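Side-chain contact in putative carbohydrate-active enzyme (Uncultured organism, PDB 5WH8), which probably hydrolyses O-glycosyl bonds of carbohydrates such as cellulose, this chain being the family 5 glycoside hydrolase part of a longer, multi-modular protein: residues 12-15 with 20-23. Residues are numbered along the deposited sequence; the frame is centred on the assembly and turned at random.
Sequences GKLS and QMVS. With EDO (1,2-ethanediol), chain B.
A two-stranded antiparallel hairpin, placed ahead of the first barrel strand of the family 5 (β/α)8 fold, pairs Ser15 with Val22 at its open end. The two residues form a hydrogen-bonded pair, with Ser15 N to Val22 O at 3.0 Å and Val22 N to Ser15 O at 2.8 Å, the latter nearly straight at 171°. Each carbonyl also takes a CA-H contact: Leu14 CA lies 3.3 Å from Val22 O, and Met21 CA approaches Ser15 O.

The hairpin has two unlike faces. On one, Ser15 OG touches methyl CG2 of Val22 at 3.5 Å; with chi1 at 65°, the hydroxyl sits between the serine's own backbone N and carbonyl carbon. On the other, Leu14 and Met21 cross at a slant, and Leu14 CD1 rests 3.9 Å from Met21 SD and about as far from CE. Met21 reaches this methyl because CG and SD continue an extended chain (chi1 -173°) before it bends at chi3, which keeps CE beside the same methyl. The second leucine methyl, CD2, packs against the backbone of 22-23, near Val22 O and Ser23 CA.

Beyond the paired residues, Leu14 N donates to O2 of an ethanediol at 2.9 Å. This molecule, probably from the crystallisation liquor, is also hydrogen-bonded to Val142 O, Lys140 O and Ile179 N, and sits between the hairpin and the N-terminal ends of barrel strands 142-145 and 180-182. Gln20 NE2 binds Met21 O, a carbonyl of its own strand, at 3.0 Å, the acceptor lying in its amide plane. Polar pairing of the backbones thus fixes the register, while the thioether and leucine methyls give the Leu14 and Met21 face an apolar contact.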
loop_
_atom_site.group_PDB
_atom_site.type_symbol
_atom_site.label_atom_id
_atom_site.label_comp_id
_atom_site.label_asym_id
_atom_site.label_seq_id
_atom_site.Cartn_x
_atom_site.Cartn_y
_atom_site.Cartn_z
ATOM N N GLY A 12 -4.300 -16.058 -5.587
ATOM C CA GLY A 12 -4.465 -16.632 -4.258
ATOM C C GLY A 12 -3.644 -15.963 -3.175
ATOM O O GLY A 12 -3.378 -14.756 -3.230
ATOM N N LYS A 13 -3.247 -16.736 -2.168
ATOM C CA LYS A 13 -2.437 -16.195 -1.075
ATOM C C LYS A 13 -0.998 -15.978 -1.530
ATOM O O LYS A 13 -0.310 -16.916 -1.915
ATOM C CB LYS A 13 -2.464 -17.118 0.145
ATOM C CG LYS A 13 -1.809 -16.521 1.386
ATOM C CD LYS A 13 -2.181 -17.371 2.597
ATOM C CE LYS A 13 -1.816 -16.727 3.916
ATOM N NZ LYS A 13 -2.610 -17.349 5.020
ATOM N N LEU A 14 -0.563 -14.720 -1.501
ATOM C CA LEU A 14 0.790 -14.338 -1.912
ATOM C C LEU A 14 1.792 -14.598 -0.771
ATOM O O LEU A 14 1.432 -14.562 0.418
ATOM C CB LEU A 14 0.836 -12.854 -2.320
ATOM C CG LEU A 14 -0.253 -12.382 -3.278
ATOM C CD1 LEU A 14 -0.186 -10.847 -3.502
ATOM C CD2 LEU A 14 -0.172 -13.165 -4.605
ATOM N N SER A 15 3.042 -14.876 -1.135
ATOM C CA SER A 15 4.127 -14.973 -0.158
ATOM C C SER A 15 5.406 -14.357 -0.729
ATOM O O SER A 15 5.449 -13.930 -1.884
ATOM C CB SER A 15 4.352 -16.431 0.248
ATOM O OG SER A 15 4.806 -17.190 -0.840
ATOM N N GLN A 20 11.414 -11.618 -4.312
ATOM C CA GLN A 20 10.212 -11.620 -5.148
ATOM C C GLN A 20 8.957 -12.055 -4.418
ATOM O O GLN A 20 8.932 -13.083 -3.742
ATOM C CB GLN A 20 10.418 -12.538 -6.349
ATOM C CG GLN A 20 9.251 -12.530 -7.327
ATOM C CD GLN A 20 9.107 -11.189 -8.031
ATOM O OE1 GLN A 20 10.060 -10.711 -8.654
ATOM N NE2 GLN A 20 7.929 -10.554 -7.906
ATOM N N MET A 21 7.890 -11.283 -4.605
ATOM C CA MET A 21 6.562 -11.688 -4.166
ATOM C C MET A 21 5.994 -12.679 -5.200
ATOM O O MET A 21 6.052 -12.425 -6.405
ATOM C CB MET A 21 5.670 -10.449 -4.001
ATOM C CG MET A 21 4.295 -10.740 -3.388
ATOM S SD MET A 21 3.314 -9.239 -3.082
ATOM C CE MET A 21 2.910 -8.731 -4.762
ATOM N N VAL A 22 5.494 -13.821 -4.728
ATOM C CA VAL A 22 4.970 -14.884 -5.595
ATOM C C VAL A 22 3.530 -15.274 -5.251
ATOM O O VAL A 22 3.061 -15.041 -4.142
ATOM C CB VAL A 22 5.862 -16.156 -5.515
ATOM C CG1 VAL A 22 7.248 -15.866 -6.032
ATOM C CG2 VAL A 22 5.941 -16.710 -4.107
ATOM N N SER A 23 2.838 -15.870 -6.225
ATOM C CA SER A 23 1.476 -16.342 -6.041
ATOM C C SER A 23 1.419 -17.664 -5.265
ATOM O O SER A 23 2.444 -18.239 -4.883
ATOM C CB SER A 23 0.829 -16.529 -7.396
ATOM O OG SER A 23 1.479 -17.609 -8.051
HETATM C C1 EDO B . -0.981 -12.218 1.625
HETATM O O1 EDO B . -0.571 -11.247 2.573
HETATM C C2 EDO B . -1.605 -11.518 0.434
HETATM O O2 EDO B . -2.145 -12.515 -0.418
#